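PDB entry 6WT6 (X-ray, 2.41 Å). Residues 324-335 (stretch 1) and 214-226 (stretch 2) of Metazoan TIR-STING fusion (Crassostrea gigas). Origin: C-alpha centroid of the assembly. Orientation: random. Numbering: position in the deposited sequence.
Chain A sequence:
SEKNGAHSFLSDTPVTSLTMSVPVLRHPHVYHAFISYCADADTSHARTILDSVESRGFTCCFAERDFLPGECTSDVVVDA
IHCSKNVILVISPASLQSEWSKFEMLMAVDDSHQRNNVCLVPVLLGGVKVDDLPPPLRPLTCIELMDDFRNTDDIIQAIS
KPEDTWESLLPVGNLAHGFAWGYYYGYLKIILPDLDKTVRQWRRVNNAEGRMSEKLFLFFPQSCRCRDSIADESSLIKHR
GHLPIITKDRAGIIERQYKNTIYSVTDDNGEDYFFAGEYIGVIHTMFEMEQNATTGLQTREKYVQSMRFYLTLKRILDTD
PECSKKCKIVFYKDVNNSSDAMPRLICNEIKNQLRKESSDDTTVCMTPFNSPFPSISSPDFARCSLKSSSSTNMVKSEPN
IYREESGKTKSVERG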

# COMPACT_ATOMS: atom_id res chain seq x y z
N SER A 324 7.92 -5.87 18.90
CA SER A 324 6.95 -6.88 19.28
C SER A 324 6.76 -6.87 20.80
O SER A 324 7.67 -6.52 21.56
CB SER A 324 7.40 -8.26 18.81
OG SER A 324 8.63 -8.62 19.40
N LYS A 325 5.56 -7.24 21.22
CA LYS A 325 5.13 -7.19 22.62
C LYS A 325 5.14 -5.78 23.19
O LYS A 325 5.08 -5.61 24.41
CB LYS A 325 5.98 -8.12 23.51
CG LYS A 325 5.96 -9.59 23.10
CD LYS A 325 6.85 -10.43 24.01
CE LYS A 325 8.31 -9.96 23.95
NZ LYS A 325 9.22 -10.84 24.75
N LYS A 326 5.21 -4.75 22.34
CA LYS A 326 5.13 -3.37 22.81
C LYS A 326 3.76 -2.75 22.58
O LYS A 326 3.44 -1.73 23.20
CB LYS A 326 6.21 -2.51 22.14
CG LYS A 326 7.64 -2.90 22.49
CD LYS A 326 7.99 -2.55 23.94
CE LYS A 326 9.37 -3.07 24.34
NZ LYS A 326 10.44 -2.62 23.41
N CYS A 327 2.95 -3.34 21.70
CA CYS A 327 1.61 -2.85 21.47
C CYS A 327 0.66 -4.03 21.37
O CYS A 327 1.07 -5.17 21.14
CB CYS A 327 1.53 -1.98 20.21
SG CYS A 327 1.60 -2.90 18.66
N LYS A 328 -0.63 -3.75 21.57
CA LYS A 328 -1.67 -4.76 21.44
C LYS A 328 -2.77 -4.21 20.54
O LYS A 328 -3.42 -3.22 20.89
CB LYS A 328 -2.24 -5.16 22.80
CG LYS A 328 -3.31 -6.24 22.72
CD LYS A 328 -2.79 -7.47 22.00
CE LYS A 328 -3.80 -8.60 22.02
NZ LYS A 328 -5.08 -8.20 21.37
N ILE A 329 -2.96 -4.83 19.39
CA ILE A 329 -4.01 -4.42 18.46
C ILE A 329 -5.33 -5.01 18.95
O ILE A 329 -5.44 -6.23 19.16
CB ILE A 329 -3.70 -4.86 17.03
CG1 ILE A 329 -2.30 -4.38 16.61
CG2 ILE A 329 -4.74 -4.32 16.07
CD1 ILE A 329 -1.95 -4.68 15.17
N VAL A 330 -6.33 -4.15 19.13
CA VAL A 330 -7.64 -4.55 19.65
C VAL A 330 -8.63 -4.46 18.49
O VAL A 330 -9.16 -3.38 18.19
CB VAL A 330 -8.08 -3.68 20.83
CG1 VAL A 330 -9.45 -4.13 21.35
CG2 VAL A 330 -7.03 -3.69 21.94
N PHE A 331 -8.89 -5.58 17.83
CA PHE A 331 -9.93 -5.64 16.81
C PHE A 331 -11.27 -5.97 17.47
O PHE A 331 -11.35 -6.86 18.32
CB PHE A 331 -9.58 -6.68 15.75
CG PHE A 331 -10.58 -6.75 14.62
CD1 PHE A 331 -10.41 -5.97 13.49
CD2 PHE A 331 -11.67 -7.60 14.69
CE1 PHE A 331 -11.32 -6.04 12.45
CE2 PHE A 331 -12.59 -7.67 13.66
CZ PHE A 331 -12.41 -6.89 12.54
N TYR A 332 -12.31 -5.25 17.06
CA TYR A 332 -13.62 -5.43 17.68
C TYR A 332 -14.70 -4.99 16.71
O TYR A 332 -14.48 -4.13 15.86
CB TYR A 332 -13.73 -4.65 18.99
CG TYR A 332 -13.61 -3.15 18.82
CD1 TYR A 332 -12.35 -2.53 18.77
CD2 TYR A 332 -14.74 -2.34 18.72
CE1 TYR A 332 -12.23 -1.16 18.62
CE2 TYR A 332 -14.63 -0.97 18.55
CZ TYR A 332 -13.38 -0.39 18.51
OH TYR A 332 -13.27 0.98 18.36
N LYS A 333 -15.88 -5.60 16.86
CA LYS A 333 -17.07 -5.19 16.13
C LYS A 333 -17.66 -3.96 16.81
O LYS A 333 -18.20 -4.06 17.92
CB LYS A 333 -18.10 -6.31 16.07
CG LYS A 333 -17.60 -7.60 15.45
CD LYS A 333 -18.74 -8.57 15.17
CE LYS A 333 -18.21 -9.93 14.74
NZ LYS A 333 -19.28 -10.81 14.20
N ASP A 334 -17.57 -2.81 16.15
CA ASP A 334 -18.09 -1.56 16.71
C ASP A 334 -19.58 -1.46 16.39
O ASP A 334 -20.03 -0.68 15.55
CB ASP A 334 -17.30 -0.37 16.17
CG ASP A 334 -17.15 -0.40 14.67
OD1 ASP A 334 -17.07 -1.50 14.09
OD2 ASP A 334 -17.10 0.68 14.05
N VAL A 335 -20.36 -2.27 17.11
CA VAL A 335 -21.80 -2.37 16.88
C VAL A 335 -22.63 -2.07 18.12
O VAL A 335 -23.87 -2.04 18.02
CB VAL A 335 -22.19 -3.76 16.33
CG1 VAL A 335 -21.49 -4.04 15.00
CG2 VAL A 335 -21.90 -4.86 17.35
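Stretch 2 (214-226) EKLFLFFPQSCRC

Stretch 2 lies beside stretch 1 as a neighbouring parallel strand. Residues 327-332 of stretch 1 are extended, and so are residues 216-221 of stretch 2. The two strands run the same way, with a crossing angle of -24° and axes that approach to 4.5 Å. Cys 327 pairs with Leu 216, and the register then advances one for one to Tyr 332 with Pro 221. Cys 327 CA and Leu 216 CA are 4.5 Å apart. Tyr 332 CA and Pro 221 CA are 5.2 Å apart.

The backbone bonds follow the parallel pattern. Leu 216 N donates to Lys 326 O at 3.1 Å, and Lys 328 N donates to Leu 216 O at 2.9 Å. Further along, Leu 218 N reaches Lys 328 O at 2.8 Å, and Val 330 N reaches Leu 218 O at 2.6 Å. Phe 220 N bonds Val 330 O at 2.8 Å. The ladder closes with Gln 222 N to Tyr 332 O, 2.9 Å.

Asp 334 has the largest area covered by the other stretch, 81 Å². It lies just past the strand, and its CB points toward stretch 2. There Pro 221 to Cys 224 form a type I turn, closed by Cys 224 N to Pro 221 O at 2.8 Å. The carboxylate takes two bonds from Ser 223: Ser 223 N to Asp 334 OD1 at 3.2 Å, and Ser 223 OG to Asp 334 OD2 at 2.5 Å. Ser 223 OG also accepts from Arg 225 NE at 3.1 Å. Arg 225 NH2 makes a long salt bridge to Asp 334 OD2, 3.8 Å. A water donates to Asp 334 OD2 at 2.9 Å and to Arg 225 O at 2.6 Å, linking the two residues again.

Lys 215 has 80 Å² covered at the other end. Its CB also points toward stretch 1. The extended aliphatic chain brings Lys 215 CE to 3.2 Å from Lys 325 O and Lys 215 CD to 3.8 Å from Cys 327 O. Its NZ is hydrogen-bonded elsewhere in the structure.

Between these ends the side chains alternate. Cys 327, Ile 329 and Phe 331 share one face with Leu 216, Leu 218 and Phe 220. Here Cys 327 SG is 3.7 Å from Leu 218 CD1, and Phe 331 CD1 lies over the Phe 220 ring, 3.7 Å from Phe 220 CD1. On the other face, Val 330 CG2 meets the edge of the Phe 217 ring at Phe 217 CD1, 3.7 Å. Pro 221 CA sits over the Tyr 332 ring in a CH-pi contact.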

# COMPACT_ATOMS: atom_id res chain seq x y z
N GLU A 214 1.86 -2.51 30.27
CA GLU A 214 2.93 -1.74 29.65
C GLU A 214 2.64 -1.36 28.21
O GLU A 214 3.24 -0.41 27.70
CB GLU A 214 4.24 -2.53 29.68
CG GLU A 214 4.72 -2.95 31.05
CD GLU A 214 6.00 -3.76 30.97
OE1 GLU A 214 6.40 -4.12 29.84
OE2 GLU A 214 6.60 -4.05 32.02
N LYS A 215 1.75 -2.09 27.54
CA LYS A 215 1.62 -1.97 26.09
C LYS A 215 0.73 -0.80 25.69
O LYS A 215 -0.08 -0.30 26.47
CB LYS A 215 1.07 -3.27 25.49
CG LYS A 215 1.96 -4.49 25.69
CD LYS A 215 1.40 -5.69 24.93
CE LYS A 215 2.25 -6.93 25.13
NZ LYS A 215 2.31 -7.36 26.56
N LEU A 216 0.90 -0.37 24.44
CA LEU A 216 0.02 0.59 23.81
C LEU A 216 -1.09 -0.17 23.08
O LEU A 216 -0.80 -0.96 22.18
CB LEU A 216 0.80 1.47 22.84
CG LEU A 216 -0.02 2.47 22.01
CD1 LEU A 216 -0.70 3.49 22.92
CD2 LEU A 216 0.84 3.16 20.97
N PHE A 217 -2.33 0.06 23.48
CA PHE A 217 -3.47 -0.64 22.89
C PHE A 217 -3.94 0.14 21.67
O PHE A 217 -4.29 1.32 21.77
CB PHE A 217 -4.58 -0.82 23.91
CG PHE A 217 -4.27 -1.85 24.96
CD1 PHE A 217 -4.81 -3.12 24.88
CD2 PHE A 217 -3.41 -1.55 26.01
CE1 PHE A 217 -4.51 -4.08 25.83
CE2 PHE A 217 -3.11 -2.51 26.96
CZ PHE A 217 -3.66 -3.77 26.87
N LEU A 218 -3.94 -0.52 20.51
CA LEU A 218 -4.29 0.08 19.24
C LEU A 218 -5.65 -0.47 18.81
O LEU A 218 -5.81 -1.68 18.65
CB LEU A 218 -3.23 -0.22 18.18
CG LEU A 218 -1.81 0.24 18.48
CD1 LEU A 218 -0.84 -0.40 17.51
CD2 LEU A 218 -1.71 1.77 18.42
N PHE A 219 -6.61 0.43 18.63
CA PHE A 219 -8.00 0.03 18.44
C PHE A 219 -8.34 -0.04 16.96
O PHE A 219 -8.05 0.89 16.20
CB PHE A 219 -8.94 0.99 19.18
CG PHE A 219 -8.85 0.86 20.68
CD1 PHE A 219 -9.65 -0.06 21.35
CD2 PHE A 219 -7.94 1.61 21.40
CE1 PHE A 219 -9.56 -0.20 22.72
CE2 PHE A 219 -7.85 1.47 22.78
CZ PHE A 219 -8.66 0.57 23.44
N PHE A 220 -8.96 -1.15 16.57
CA PHE A 220 -9.21 -1.50 15.17
C PHE A 220 -10.68 -1.87 15.06
O PHE A 220 -11.04 -3.06 15.06
CB PHE A 220 -8.29 -2.64 14.74
CG PHE A 220 -8.18 -2.84 13.25
CD1 PHE A 220 -9.28 -2.66 12.41
CD2 PHE A 220 -6.98 -3.22 12.68
CE1 PHE A 220 -9.17 -2.86 11.04
CE2 PHE A 220 -6.86 -3.42 11.32
CZ PHE A 220 -7.95 -3.23 10.50
N PRO A 221 -11.57 -0.88 14.97
CA PRO A 221 -12.99 -1.19 14.74
C PRO A 221 -13.19 -1.80 13.36
O PRO A 221 -12.58 -1.36 12.38
CB PRO A 221 -13.67 0.18 14.85
CG PRO A 221 -12.59 1.16 14.50
CD PRO A 221 -11.32 0.57 15.05
N GLN A 222 -14.07 -2.81 13.29
CA GLN A 222 -14.26 -3.53 12.03
C GLN A 222 -14.78 -2.62 10.93
O GLN A 222 -14.47 -2.84 9.75
CB GLN A 222 -15.22 -4.70 12.24
CG GLN A 222 -15.44 -5.53 10.98
CD GLN A 222 -16.33 -6.73 11.22
OE1 GLN A 222 -16.79 -6.96 12.33
NE2 GLN A 222 -16.59 -7.50 10.16
N SER A 223 -15.58 -1.61 11.27
CA SER A 223 -16.06 -0.70 10.24
C SER A 223 -14.97 0.23 9.73
O SER A 223 -15.19 0.92 8.73
CB SER A 223 -17.23 0.13 10.76
OG SER A 223 -16.75 1.17 11.60
N CYS A 224 -13.82 0.27 10.41
CA CYS A 224 -12.68 1.15 10.15
C CYS A 224 -13.00 2.61 10.43
O CYS A 224 -12.17 3.48 10.12
CB CYS A 224 -12.16 0.99 8.71
SG CYS A 224 -11.70 -0.71 8.32
N ARG A 225 -14.17 2.91 11.00
CA ARG A 225 -14.48 4.27 11.41
C ARG A 225 -13.71 4.61 12.68
O ARG A 225 -13.90 3.98 13.72
CB ARG A 225 -15.98 4.43 11.66
CG ARG A 225 -16.82 4.55 10.42
CD ARG A 225 -18.30 4.65 10.76
NE ARG A 225 -18.77 3.50 11.53
CZ ARG A 225 -19.97 3.42 12.10
NH1 ARG A 225 -20.83 4.42 11.97
NH2 ARG A 225 -20.31 2.33 12.78
N CYS A 226 -12.85 5.61 12.59
CA CYS A 226 -12.12 6.11 13.75
C CYS A 226 -12.81 7.35 14.29
O CYS A 226 -13.23 8.22 13.53
CB CYS A 226 -10.67 6.42 13.39
SG CYS A 226 -9.75 5.00 12.74
O HOH W 1 -16.01 3.15 15.04